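Local coordinates for transaminase (Bacillus megaterium, PDB 5G0A), which probably transfers amino groups between amines and carbonyl compounds with S selectivity, using pyridoxal-5'-phosphate as cofactor, at residues E362-K367 and Y384-I389; E355-S360 and A445-S450; R162-G167 and F408-N413. All blocks are in the same frame, centred on the assembly; numbering follows the deposited sequence.

Contact 1: residues E362-K367 and Y384-I389; sequences EYIRSK and YGLLWI
Ile364 and Arg365, on helix 353-374, meet Trp388 at the start of strand 387-392. The contact packs a helix on the small antiparallel sheet 378-384, 387-392 and 440-443 of this class-III aminotransferase fold. Strands 378-384 and 387-392 are joined by a two-residue beta hairpin. Gly385 and Leu386 are at its tip, and backbone bonds both ways between Tyr384 and Leu387 close it.

The main apolar contact is a CH-pi interaction. Ile364 CG2 sits over the five-membered ring of Trp388, 3.6 Å from its centroid and only 6° off the ring normal. CG2, anti to the backbone N, is the branch that meets the ring. Ile364 CD1 meets Leu386 CD1 at 3.7 Å, and the two side chains cross at about a right angle. Ile454 of helix 451-468 also touches Ile364.

Arg365 bends twice along its chain and reaches the six-membered end of the indole. Its NE lies 3.7 Å from Trp388 CH2, at the ring edge and near its plane. Trp388 CZ3 in turn lies over one guanidinium face, toward its rim, and the two planes are 82° apart. Arg365 NH2 has a weak, long ion pair with Asp382.

One hydrogen bond helps hold the indole on its own segment. Trp388 NE1 donates to Gly385 O at 2.9 Å. An alanine in place of Trp388 would probably open a gap under Ile364 CG2, take the ring edge from beside the guanidinium and leave Gly385 O without its NE1 donor. In that bond the nitrogen lies above the Gly385 carbonyl plane, 48° out of it.

Contact 2: residues E355-S360 and A445-S450; sequences EQAKDS and ASLNVS. Unlike the reference sequence in segment 355-360: Asp359 (reference Asn).
A type I beta turn, Ser446 to Val449, leads from strand 440-443 to helix 451-468 and packs Leu447 and Asn448 against Ala357 and Gln356 of helix 353-374. Ala357 CB meets Leu447 CD2 at 3.9 Å. Leu447 CG is anti to its own carbonyl carbon (chi1 -53°), and CD2 completes the reach to the helix. The backbones come close here, with the CA atoms of Ala357 and Leu447 4.8 Å apart. The side chains of Gln356 and Asn448 lie side by side and point the same way.

The turn is closed by Val449 N bonding to Ser446 O. Ser450 follows the turn and is the N-cap of helix 451-468; its OG accepts from Asp453 N. The contact joins the flank of helix 353-374 to the loop entering helix 451-468.

No direct hydrogen bond links the segments; one water bridges Ser360 OG to two carbonyls. It accepts from Ser360 OG at 2.6 Å. It donates to Leu447 O at 2.6 Å and to Val449 O at 2.8 Å. Ser360 OG itself stays 4.1 Å from Val449 O.

Contact 3: residues R162-G167 and F408-N413; sequences RSYRSG and FTHGMN
Tyr164 and His410 form an offset edge-to-face aromatic pair. The edge of His410 turns toward the face of Tyr164, with centroids 5.1 Å apart and planes at 84°. The nearest atoms are Tyr164 CE2 and His410 CE1, at 3.6 Å. Phe25 adds a third ring beside both.

Van der Waals contact continues: the Thr409 methyl CG2 lies over the centre of the guanidinium face, 3.7 Å from Arg162 CZ. The Arg162 chain, extended from CG to NE, carries the guanidinium to this methyl, and its NH1 donates to Asn407 O. Ser163 OG comes 3.5 Å from Phe408 CE1.

Polar contact runs through a water. It accepts from Ser163 OG at 2.7 Å and donates to Phe408 O at 2.7 Å. Ser163 O lies near the ring plane of His410, 3.2 Å from ND1, which hydrogen-bonds to Glu326 of the second subunit.

Thr409 starts a type I turn to Met412. Its OG1 accepts from Gly411 N at 3.1 Å, with an N-H...O angle of 149°, and bonds to Glu174. This ST turn shapes one side of a loop-to-loop contact at the subunit interface, where NH1 of Arg324 of the second subunit hydrogen-bonds to His410 O and Met412 O.

Overall arrangement
Contacts 1 and 2 adjoin, with centres 9 Å apart, and both use helix 353-374. Leu386 joins them: its CD1 lies 3.6 Å from Val449 CG1, and its CD2 is 3.7 Å from Ala357 CA. Arg277 bonds to both Leu386 O and Ala445 O. Contact 3 is separate, about 28 Å from contact 1 and 32 Å from contact 2, centre to centre. It lies across the chain's centre from contact 2. Along the chain the segments of contacts 2 and 3 alternate. Contact 3 meets other subunits, whereas no other chain touches contacts 1 and 2. Its Tyr164 side chain is about 9 Å from a bound pyridoxal-5'-phosphate.

Contact 1: residues E362-K367 and Y384-I389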
ATOM      1  N   GLU B 362     -36.357  28.667  -0.192  1.00 35.45           N
ATOM      2  CA  GLU B 362     -37.350  29.068  -1.207  1.00 38.54           C
ATOM      3  C   GLU B 362     -37.226  30.565  -1.470  1.00 37.93           C
ATOM      4  O   GLU B 362     -37.269  31.012  -2.619  1.00 35.15           O
ATOM      5  CB  GLU B 362     -38.764  28.684  -0.765  1.00 42.89           C
ATOM      6  CG  GLU B 362     -39.018  27.182  -0.811  1.00 48.85           C
ATOM      7  CD  GLU B 362     -40.248  26.739  -0.046  1.00 55.14           C
ATOM      8  OE1 GLU B 362     -41.118  27.582   0.269  1.00 60.16           O
ATOM      9  OE2 GLU B 362     -40.343  25.528   0.241  1.00 56.44           O
ATOM     10  N   TYR B 363     -37.023  31.341  -0.405  1.00 36.55           N
ATOM     11  CA  TYR B 363     -36.780  32.774  -0.561  1.00 36.57           C
ATOM     12  C   TYR B 363     -35.499  33.065  -1.348  1.00 36.57           C
ATOM     13  O   TYR B 363     -35.506  33.848  -2.305  1.00 35.80           O
ATOM     14  CB  TYR B 363     -36.758  33.484   0.795  1.00 36.90           C
ATOM     15  CG  TYR B 363     -36.668  34.989   0.667  1.00 38.98           C
ATOM     16  CD1 TYR B 363     -37.769  35.738   0.234  1.00 41.19           C
ATOM     17  CD2 TYR B 363     -35.479  35.666   0.956  1.00 39.15           C
ATOM     18  CE1 TYR B 363     -37.691  37.117   0.103  1.00 39.76           C
ATOM     19  CE2 TYR B 363     -35.391  37.047   0.831  1.00 38.55           C
ATOM     20  CZ  TYR B 363     -36.507  37.768   0.405  1.00 40.46           C
ATOM     21  OH  TYR B 363     -36.436  39.141   0.286  1.00 39.09           O
ATOM     22  N   ILE B 364     -34.397  32.417  -0.955  1.00 36.59           N
ATOM     23  CA  ILE B 364     -33.127  32.554  -1.659  1.00 33.76           C
ATOM     24  C   ILE B 364     -33.268  32.135  -3.130  1.00 33.82           C
ATOM     25  O   ILE B 364     -32.671  32.750  -4.005  1.00 33.16           O
ATOM     26  CB  ILE B 364     -31.995  31.733  -0.965  1.00 34.03           C
ATOM     27  CG1 ILE B 364     -31.520  32.441   0.313  1.00 36.14           C
ATOM     28  CG2 ILE B 364     -30.820  31.499  -1.905  1.00 32.38           C
ATOM     29  CD1 ILE B 364     -30.858  31.517   1.329  1.00 33.85           C
ATOM     30  N   ARG B 365     -34.023  31.072  -3.378  1.00 35.53           N
ATOM     31  CA  ARG B 365     -34.325  30.620  -4.742  1.00 38.29           C
ATOM     32  C   ARG B 365     -34.927  31.772  -5.570  1.00 38.63           C
ATOM     33  O   ARG B 365     -34.453  32.061  -6.664  1.00 40.12           O
ATOM     34  CB  ARG B 365     -35.248  29.385  -4.695  1.00 40.18           C
ATOM     35  CG  ARG B 365     -36.040  29.084  -5.962  1.00 48.24           C
ATOM     36  CD  ARG B 365     -35.222  28.336  -6.988  1.00 50.98           C
ATOM     37  NE  ARG B 365     -34.826  27.009  -6.528  1.00 55.70           N
ATOM     38  CZ  ARG B 365     -34.174  26.123  -7.271  1.00 55.56           C
ATOM     39  NH1 ARG B 365     -33.853  26.416  -8.524  1.00 57.08           N
ATOM     40  NH2 ARG B 365     -33.848  24.943  -6.760  1.00 54.52           N
ATOM     41  N   SER B 366     -35.938  32.443  -5.024  1.00 38.69           N
ATOM     42  CA  SER B 366     -36.554  33.604  -5.703  1.00 40.95           C
ATOM     43  C   SER B 366     -35.569  34.760  -5.931  1.00 42.81           C
ATOM     44  O   SER B 366     -35.628  35.450  -6.955  1.00 44.51           O
ATOM     45  CB  SER B 366     -37.793  34.091  -4.942  1.00 40.13           C
ATOM     46  OG  SER B 366     -37.443  34.824  -3.775  1.00 43.06           O
ATOM     47  N   LYS B 367     -34.664  34.975  -4.976  1.00 41.70           N
ATOM     48  CA  LYS B 367     -33.661  36.030  -5.108  1.00 40.40           C
ATOM     49  C   LYS B 367     -32.626  35.685  -6.172  1.00 39.60           C
ATOM     50  O   LYS B 367     -32.210  36.556  -6.943  1.00 42.38           O
ATOM     51  CB  LYS B 367     -32.976  36.320  -3.760  1.00 40.55           C
ATOM     52  CG  LYS B 367     -33.912  36.742  -2.628  1.00 40.58           C
ATOM     53  CD  LYS B 367     -34.439  38.161  -2.775  1.00 43.57           C
ATOM     54  CE  LYS B 367     -33.310  39.182  -2.754  1.00 43.36           C
ATOM     55  NZ  LYS B 367     -33.843  40.552  -2.511  1.00 44.39           N
ATOM     56  N   TYR B 384     -30.864  24.109  -1.863  1.00 29.81           N
ATOM     57  CA  TYR B 384     -31.975  23.895  -0.953  1.00 31.15           C
ATOM     58  C   TYR B 384     -31.565  24.407   0.429  1.00 32.67           C
ATOM     59  O   TYR B 384     -30.370  24.514   0.719  1.00 32.80           O
ATOM     60  CB  TYR B 384     -32.435  22.424  -0.897  1.00 30.59           C
ATOM     61  CG  TYR B 384     -31.370  21.333  -1.048  1.00 33.96           C
ATOM     62  CD1 TYR B 384     -30.034  21.559  -0.717  1.00 35.16           C
ATOM     63  CD2 TYR B 384     -31.734  20.057  -1.487  1.00 33.72           C
ATOM     64  CE1 TYR B 384     -29.081  20.549  -0.853  1.00 37.62           C
ATOM     65  CE2 TYR B 384     -30.793  19.043  -1.611  1.00 38.50           C
ATOM     66  CZ  TYR B 384     -29.475  19.294  -1.281  1.00 38.26           C
ATOM     67  OH  TYR B 384     -28.538  18.288  -1.411  1.00 41.30           O
ATOM     68  N   GLY B 385     -32.543  24.749   1.264  1.00 30.43           N
ATOM     69  CA  GLY B 385     -32.249  25.233   2.626  1.00 29.38           C
ATOM     70  C   GLY B 385     -31.241  26.360   2.608  1.00 28.32           C
ATOM     71  O   GLY B 385     -31.422  27.350   1.894  1.00 30.09           O
ATOM     72  N   LEU B 386     -30.171  26.221   3.401  1.00 27.74           N
ATOM     73  CA  LEU B 386     -29.080  27.189   3.383  1.00 28.42           C
ATOM     74  C   LEU B 386     -27.790  26.612   2.762  1.00 28.38           C
ATOM     75  O   LEU B 386     -26.691  26.749   3.317  1.00 27.70           O
ATOM     76  CB  LEU B 386     -28.803  27.701   4.810  1.00 29.57           C
ATOM     77  CG  LEU B 386     -29.705  28.820   5.374  1.00 30.77           C
ATOM     78  CD1 LEU B 386     -29.610  30.096   4.551  1.00 31.80           C
ATOM     79  CD2 LEU B 386     -31.155  28.358   5.524  1.00 31.03           C
ATOM     80  N   LEU B 387     -27.923  25.981   1.597  1.00 28.73           N
ATOM     81  CA  LEU B 387     -26.766  25.475   0.869  1.00 31.44           C
ATOM     82  C   LEU B 387     -27.017  25.656  -0.632  1.00 32.36           C
ATOM     83  O   LEU B 387     -27.844  24.952  -1.221  1.00 31.06           O
ATOM     84  CB  LEU B 387     -26.525  23.994   1.206  1.00 29.63           C
ATOM     85  CG  LEU B 387     -25.249  23.346   0.615  1.00 31.82           C
ATOM     86  CD1 LEU B 387     -23.972  24.012   1.128  1.00 32.39           C
ATOM     87  CD2 LEU B 387     -25.238  21.859   0.914  1.00 30.28           C
ATOM     88  N   TRP B 388     -26.315  26.607  -1.231  1.00 33.05           N
ATOM     89  CA  TRP B 388     -26.574  26.972  -2.626  1.00 37.68           C
ATOM     90  C   TRP B 388     -25.294  26.956  -3.447  1.00 39.45           C
ATOM     91  O   TRP B 388     -24.238  27.392  -2.985  1.00 39.81           O
ATOM     92  CB  TRP B 388     -27.340  28.322  -2.712  1.00 35.09           C
ATOM     93  CG  TRP B 388     -28.733  28.163  -2.152  1.00 34.88           C
ATOM     94  CD1 TRP B 388     -29.116  28.287  -0.850  1.00 34.32           C
ATOM     95  CD2 TRP B 388     -29.907  27.792  -2.879  1.00 34.05           C
ATOM     96  NE1 TRP B 388     -30.453  28.004  -0.720  1.00 33.45           N
ATOM     97  CE2 TRP B 388     -30.963  27.706  -1.955  1.00 33.79           C
ATOM     98  CE3 TRP B 388     -30.171  27.536  -4.230  1.00 36.32           C
ATOM     99  CZ2 TRP B 388     -32.260  27.368  -2.334  1.00 34.43           C
ATOM    100  CZ3 TRP B 388     -31.451  27.191  -4.601  1.00 37.00           C
ATOM    101  CH2 TRP B 388     -32.478  27.115  -3.665  1.00 34.65           C
ATOM    102  N   ILE B 389     -25.384  26.394  -4.650  1.00 38.83           N
ATOM    103  CA  ILE B 389     -24.312  26.522  -5.613  1.00 36.86           C
ATOM    104  C   ILE B 389     -24.787  27.479  -6.690  1.00 35.50           C
ATOM    105  O   ILE B 389     -25.957  27.451  -7.058  1.00 35.89           O
ATOM    106  CB  ILE B 389     -23.934  25.185  -6.300  1.00 41.06           C
ATOM    107  CG1 ILE B 389     -25.166  24.513  -6.908  1.00 44.06           C
ATOM    108  CG2 ILE B 389     -23.200  24.254  -5.344  1.00 43.55           C
ATOM    109  CD1 ILE B 389     -24.910  23.905  -8.272  1.00 48.62           C
TER

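Contact 2: residues E355-S360 and A445-S450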
ATOM      1  N   GLU B 355     -37.560  23.694   9.424  1.00 32.11           N
ATOM      2  CA  GLU B 355     -38.641  24.329   8.683  1.00 36.22           C
ATOM      3  C   GLU B 355     -38.273  25.759   8.256  1.00 35.01           C
ATOM      4  O   GLU B 355     -38.523  26.160   7.107  1.00 35.85           O
ATOM      5  CB  GLU B 355     -39.919  24.264   9.522  1.00 39.65           C
ATOM      6  CG  GLU B 355     -40.498  22.849   9.669  1.00 41.38           C
ATOM      7  CD  GLU B 355     -39.730  21.936  10.620  1.00 45.40           C
ATOM      8  OE1 GLU B 355     -39.110  22.418  11.593  1.00 43.16           O
ATOM      9  OE2 GLU B 355     -39.754  20.711  10.402  1.00 52.71           O
ATOM     10  N   GLN B 356     -37.625  26.517   9.152  1.00 34.82           N
ATOM     11  CA  GLN B 356     -37.107  27.845   8.821  1.00 33.36           C
ATOM     12  C   GLN B 356     -36.134  27.829   7.631  1.00 33.04           C
ATOM     13  O   GLN B 356     -36.146  28.720   6.787  1.00 34.66           O
ATOM     14  CB  GLN B 356     -36.405  28.492  10.025  1.00 34.62           C
ATOM     15  CG  GLN B 356     -37.313  29.011  11.127  1.00 36.91           C
ATOM     16  CD  GLN B 356     -36.528  29.723  12.234  1.00 36.39           C
ATOM     17  OE1 GLN B 356     -36.568  29.315  13.396  1.00 44.03           O
ATOM     18  NE2 GLN B 356     -35.801  30.765  11.873  1.00 36.02           N
ATOM     19  N   ALA B 357     -35.269  26.812   7.585  1.00 31.96           N
ATOM     20  CA  ALA B 357     -34.268  26.698   6.533  1.00 30.13           C
ATOM     21  C   ALA B 357     -34.920  26.408   5.179  1.00 28.80           C
ATOM     22  O   ALA B 357     -34.526  26.979   4.185  1.00 30.88           O
ATOM     23  CB  ALA B 357     -33.270  25.594   6.869  1.00 30.32           C
ATOM     24  N   LYS B 358     -35.878  25.486   5.160  1.00 30.09           N
ATOM     25  CA  LYS B 358     -36.636  25.192   3.932  1.00 31.39           C
ATOM     26  C   LYS B 358     -37.248  26.485   3.379  1.00 30.72           C
ATOM     27  O   LYS B 358     -37.066  26.812   2.204  1.00 30.35           O
ATOM     28  CB  LYS B 358     -37.727  24.153   4.192  1.00 30.65           C
ATOM     29  CG  LYS B 358     -38.584  23.851   2.952  1.00 33.73           C
ATOM     30  CD  LYS B 358     -39.675  22.829   3.212  1.00 39.67           C
ATOM     31  CE  LYS B 358     -40.387  22.456   1.912  1.00 41.66           C
ATOM     32  NZ  LYS B 358     -41.307  21.288   2.085  1.00 47.63           N
ATOM     33  N   ASP B 359     -37.955  27.217   4.245  1.00 32.07           N
ATOM     34  CA  ASP B 359     -38.612  28.493   3.878  1.00 36.01           C
ATOM     35  C   ASP B 359     -37.644  29.517   3.318  1.00 34.06           C
ATOM     36  O   ASP B 359     -37.893  30.108   2.272  1.00 33.34           O
ATOM     37  CB  ASP B 359     -39.316  29.105   5.098  1.00 40.77           C
ATOM     38  CG  ASP B 359     -40.791  28.827   5.135  1.00 49.07           C
ATOM     39  OD1 ASP B 359     -41.553  29.554   4.446  1.00 55.26           O
ATOM     40  OD2 ASP B 359     -41.203  27.915   5.881  1.00 50.93           O
ATOM     41  N   SER B 360     -36.536  29.742   4.028  1.00 34.18           N
ATOM     42  CA  SER B 360     -35.525  30.697   3.579  1.00 31.80           C
ATOM     43  C   SER B 360     -34.813  30.284   2.285  1.00 32.01           C
ATOM     44  O   SER B 360     -34.392  31.123   1.508  1.00 33.48           O
ATOM     45  CB  SER B 360     -34.533  30.995   4.707  1.00 33.65           C
ATOM     46  OG  SER B 360     -35.207  31.623   5.794  1.00 33.70           O
ATOM     47  N   ALA B 445     -25.689  30.300   5.197  1.00 30.70           N
ATOM     48  CA  ALA B 445     -25.814  31.130   6.391  1.00 29.13           C
ATOM     49  C   ALA B 445     -26.412  30.265   7.487  1.00 28.60           C
ATOM     50  O   ALA B 445     -26.569  29.063   7.292  1.00 26.76           O
ATOM     51  CB  ALA B 445     -26.689  32.360   6.094  1.00 30.50           C
ATOM     52  N   SER B 446     -26.739  30.852   8.644  1.00 27.38           N
ATOM     53  CA  SER B 446     -27.396  30.071   9.694  1.00 26.62           C
ATOM     54  C   SER B 446     -28.814  29.750   9.238  1.00 26.47           C
ATOM     55  O   SER B 446     -29.369  30.460   8.381  1.00 29.09           O
ATOM     56  CB  SER B 446     -27.389  30.839  11.016  1.00 27.63           C
ATOM     57  OG  SER B 446     -26.093  31.376  11.295  1.00 28.59           O
ATOM     58  N   LEU B 447     -29.393  28.690   9.779  1.00 26.96           N
ATOM     59  CA  LEU B 447     -30.725  28.252   9.376  1.00 29.51           C
ATOM     60  C   LEU B 447     -31.784  29.313   9.688  1.00 31.75           C
ATOM     61  O   LEU B 447     -32.801  29.405   8.982  1.00 31.84           O
ATOM     62  CB  LEU B 447     -31.100  26.942  10.050  1.00 28.10           C
ATOM     63  CG  LEU B 447     -30.072  25.794   9.894  1.00 28.60           C
ATOM     64  CD1 LEU B 447     -30.626  24.499  10.449  1.00 29.68           C
ATOM     65  CD2 LEU B 447     -29.659  25.654   8.436  1.00 30.68           C
ATOM     66  N   ASN B 448     -31.520  30.094  10.735  1.00 31.38           N
ATOM     67  CA  ASN B 448     -32.414  31.188  11.146  1.00 31.69           C
ATOM     68  C   ASN B 448     -32.036  32.582  10.605  1.00 32.31           C
ATOM     69  O   ASN B 448     -32.440  33.615  11.182  1.00 32.54           O
ATOM     70  CB  ASN B 448     -32.531  31.209  12.679  1.00 30.55           C
ATOM     71  CG  ASN B 448     -31.223  31.582  13.358  1.00 33.18           C
ATOM     72  OD1 ASN B 448     -30.166  31.492  12.765  1.00 31.42           O
ATOM     73  ND2 ASN B 448     -31.303  32.017  14.615  1.00 32.84           N
ATOM     74  N   VAL B 449     -31.263  32.617   9.517  1.00 29.32           N
ATOM     75  CA  VAL B 449     -30.838  33.869   8.880  1.00 30.27           C
ATOM     76  C   VAL B 449     -32.083  34.699   8.553  1.00 31.51           C
ATOM     77  O   VAL B 449     -33.129  34.149   8.235  1.00 30.17           O
ATOM     78  CB  VAL B 449     -29.949  33.640   7.622  1.00 29.80           C
ATOM     79  CG1 VAL B 449     -30.720  32.967   6.476  1.00 30.99           C
ATOM     80  CG2 VAL B 449     -29.301  34.939   7.144  1.00 29.56           C
ATOM     81  N   SER B 450     -31.975  36.010   8.709  1.00 31.35           N
ATOM     82  CA  SER B 450     -33.139  36.879   8.473  1.00 32.86           C
ATOM     83  C   SER B 450     -33.302  37.201   6.999  1.00 33.73           C
ATOM     84  O   SER B 450     -32.343  37.164   6.221  1.00 33.91           O
ATOM     85  CB  SER B 450     -33.008  38.175   9.292  1.00 30.31           C
ATOM     86  OG  SER B 450     -31.984  39.005   8.765  1.00 32.34           O
TER
HETATM   87  O   HOH W   1     -34.130  31.515   8.148  1.00 31.80           O

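Contact 3: residues R162-G167 and F408-N413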
ATOM      1  N   ARG B 162      -8.705  17.591  -5.411  1.00 29.94           N
ATOM      2  CA  ARG B 162      -7.255  17.778  -5.579  1.00 31.42           C
ATOM      3  C   ARG B 162      -6.658  18.876  -4.700  1.00 30.98           C
ATOM      4  O   ARG B 162      -5.532  18.753  -4.205  1.00 31.08           O
ATOM      5  CB  ARG B 162      -6.966  18.114  -7.046  1.00 31.68           C
ATOM      6  CG  ARG B 162      -5.506  18.062  -7.427  1.00 33.52           C
ATOM      7  CD  ARG B 162      -5.364  18.323  -8.914  1.00 32.34           C
ATOM      8  NE  ARG B 162      -3.961  18.361  -9.315  1.00 35.37           N
ATOM      9  CZ  ARG B 162      -3.506  19.029 -10.371  1.00 38.58           C
ATOM     10  NH1 ARG B 162      -4.343  19.761 -11.115  1.00 37.82           N
ATOM     11  NH2 ARG B 162      -2.207  18.981 -10.674  1.00 39.35           N
ATOM     12  N   SER B 163      -7.436  19.937  -4.511  1.00 30.68           N
ATOM     13  CA  SER B 163      -6.988  21.150  -3.848  1.00 30.70           C
ATOM     14  C   SER B 163      -7.150  21.120  -2.334  1.00 31.32           C
ATOM     15  O   SER B 163      -6.846  22.100  -1.660  1.00 31.66           O
ATOM     16  CB  SER B 163      -7.763  22.361  -4.406  1.00 32.30           C
ATOM     17  OG  SER B 163      -9.174  22.148  -4.367  1.00 33.24           O
ATOM     18  N   TYR B 164      -7.615  19.996  -1.797  1.00 30.67           N
ATOM     19  CA  TYR B 164      -7.883  19.917  -0.373  1.00 29.92           C
ATOM     20  C   TYR B 164      -7.295  18.673   0.282  1.00 30.96           C
ATOM     21  O   TYR B 164      -7.837  18.175   1.266  1.00 34.00           O
ATOM     22  CB  TYR B 164      -9.399  20.045  -0.116  1.00 31.95           C
ATOM     23  CG  TYR B 164      -9.839  21.489  -0.147  1.00 33.21           C
ATOM     24  CD1 TYR B 164      -9.785  22.272   1.009  1.00 35.26           C
ATOM     25  CD2 TYR B 164     -10.268  22.084  -1.331  1.00 31.50           C
ATOM     26  CE1 TYR B 164     -10.163  23.604   0.985  1.00 36.05           C
ATOM     27  CE2 TYR B 164     -10.658  23.417  -1.357  1.00 33.96           C
ATOM     28  CZ  TYR B 164     -10.591  24.166  -0.201  1.00 36.54           C
ATOM     29  OH  TYR B 164     -10.965  25.490  -0.203  1.00 42.92           O
ATOM     30  N   ARG B 165      -6.152  18.205  -0.225  1.00 28.99           N
ATOM     31  CA  ARG B 165      -5.547  16.992   0.302  1.00 27.82           C
ATOM     32  C   ARG B 165      -4.260  17.249   1.102  1.00 27.97           C
ATOM     33  O   ARG B 165      -3.370  16.405   1.148  1.00 27.60           O
ATOM     34  CB  ARG B 165      -5.315  15.996  -0.844  1.00 28.51           C
ATOM     35  CG  ARG B 165      -6.595  15.375  -1.398  1.00 31.37           C
ATOM     36  CD  ARG B 165      -6.312  14.475  -2.607  1.00 31.69           C
ATOM     37  NE  ARG B 165      -5.205  13.553  -2.345  1.00 33.02           N
ATOM     38  CZ  ARG B 165      -5.290  12.468  -1.576  1.00 33.30           C
ATOM     39  NH1 ARG B 165      -6.448  12.123  -1.037  1.00 30.32           N
ATOM     40  NH2 ARG B 165      -4.210  11.714  -1.373  1.00 33.44           N
ATOM     41  N   SER B 166      -4.184  18.413   1.757  1.00 29.59           N
ATOM     42  CA  SER B 166      -3.080  18.730   2.690  1.00 27.03           C
ATOM     43  C   SER B 166      -1.672  18.708   2.094  1.00 27.55           C
ATOM     44  O   SER B 166      -0.684  18.536   2.813  1.00 26.50           O
ATOM     45  CB  SER B 166      -3.150  17.831   3.929  1.00 27.58           C
ATOM     46  OG  SER B 166      -4.449  17.918   4.509  1.00 28.40           O
ATOM     47  N   GLY B 167      -1.596  18.875   0.779  1.00 27.38           N
ATOM     48  CA  GLY B 167      -0.306  19.044   0.100  1.00 29.03           C
ATOM     49  C   GLY B 167       0.117  20.497   0.075  1.00 27.77           C
ATOM     50  O   GLY B 167      -0.552  21.369   0.639  1.00 27.89           O
ATOM     51  N   PHE B 408      -8.563  22.238 -10.194  1.00 34.86           N
ATOM     52  CA  PHE B 408      -7.592  23.321  -9.979  1.00 35.88           C
ATOM     53  C   PHE B 408      -6.796  23.080  -8.695  1.00 36.55           C
ATOM     54  O   PHE B 408      -7.134  22.186  -7.915  1.00 35.55           O
ATOM     55  CB  PHE B 408      -8.295  24.702  -9.943  1.00 36.13           C
ATOM     56  CG  PHE B 408      -8.691  25.159  -8.550  1.00 38.22           C
ATOM     57  CD1 PHE B 408      -9.530  24.383  -7.753  1.00 38.15           C
ATOM     58  CD2 PHE B 408      -8.219  26.374  -8.042  1.00 39.40           C
ATOM     59  CE1 PHE B 408      -9.873  24.800  -6.472  1.00 38.42           C
ATOM     60  CE2 PHE B 408      -8.572  26.802  -6.767  1.00 39.71           C
ATOM     61  CZ  PHE B 408      -9.394  26.012  -5.982  1.00 38.87           C
ATOM     62  N   THR B 409      -5.737  23.862  -8.491  1.00 34.96           N
ATOM     63  CA  THR B 409      -4.999  23.855  -7.232  1.00 34.66           C
ATOM     64  C   THR B 409      -4.933  25.291  -6.706  1.00 36.54           C
ATOM     65  O   THR B 409      -5.159  26.252  -7.461  1.00 37.08           O
ATOM     66  CB  THR B 409      -3.560  23.298  -7.363  1.00 35.55           C
ATOM     67  OG1 THR B 409      -2.706  24.287  -7.947  1.00 35.82           O
ATOM     68  CG2 THR B 409      -3.523  22.007  -8.204  1.00 36.38           C
ATOM     69  N   HIS B 410      -4.616  25.437  -5.423  1.00 35.14           N
ATOM     70  CA  HIS B 410      -4.453  26.763  -4.841  1.00 36.28           C
ATOM     71  C   HIS B 410      -3.145  27.455  -5.261  1.00 37.39           C
ATOM     72  O   HIS B 410      -2.834  28.547  -4.790  1.00 37.86           O
ATOM     73  CB  HIS B 410      -4.596  26.717  -3.313  1.00 37.33           C
ATOM     74  CG  HIS B 410      -5.991  26.426  -2.850  1.00 37.14           C
ATOM     75  ND1 HIS B 410      -6.421  25.153  -2.539  1.00 36.52           N
ATOM     76  CD2 HIS B 410      -7.040  27.247  -2.609  1.00 35.63           C
ATOM     77  CE1 HIS B 410      -7.687  25.198  -2.154  1.00 35.90           C
ATOM     78  NE2 HIS B 410      -8.086  26.459  -2.187  1.00 36.00           N
ATOM     79  N   GLY B 411      -2.393  26.811  -6.151  1.00 35.80           N
ATOM     80  CA  GLY B 411      -1.211  27.413  -6.773  1.00 39.28           C
ATOM     81  C   GLY B 411      -1.596  28.575  -7.677  1.00 40.55           C
ATOM     82  O   GLY B 411      -0.774  29.435  -7.963  1.00 43.14           O
ATOM     83  N   MET B 412      -2.853  28.595  -8.113  1.00 44.11           N
ATOM     84  CA  MET B 412      -3.381  29.655  -8.971  1.00 46.49           C
ATOM     85  C   MET B 412      -3.335  31.013  -8.284  1.00 46.98           C
ATOM     86  O   MET B 412      -3.457  31.111  -7.062  1.00 45.96           O
ATOM     87  CB  MET B 412      -4.838  29.371  -9.341  1.00 48.82           C
ATOM     88  CG  MET B 412      -5.048  28.439 -10.514  1.00 52.02           C
ATOM     89  SD  MET B 412      -6.743  28.576 -11.119  1.00 54.03           S
ATOM     90  CE  MET B 412      -6.668  30.120 -12.032  1.00 53.07           C
ATOM     91  N   ASN B 413      -3.177  32.054  -9.092  1.00 44.42           N
ATOM     92  CA  ASN B 413      -3.323  33.424  -8.644  1.00 44.69           C
ATOM     93  C   ASN B 413      -4.807  33.712  -8.424  1.00 43.96           C
ATOM     94  O   ASN B 413      -5.616  33.510  -9.333  1.00 43.28           O
ATOM     95  CB  ASN B 413      -2.722  34.383  -9.687  1.00 45.13           C
ATOM     96  CG  ASN B 413      -2.377  35.743  -9.111  1.00 47.45           C
ATOM     97  OD1 ASN B 413      -3.085  36.277  -8.255  1.00 49.21           O
ATOM     98  ND2 ASN B 413      -1.285  36.325  -9.595  1.00 49.43           N
TER
HETATM   99  O   HOH W   2      -9.260  20.908  -6.800  1.00 33.89           O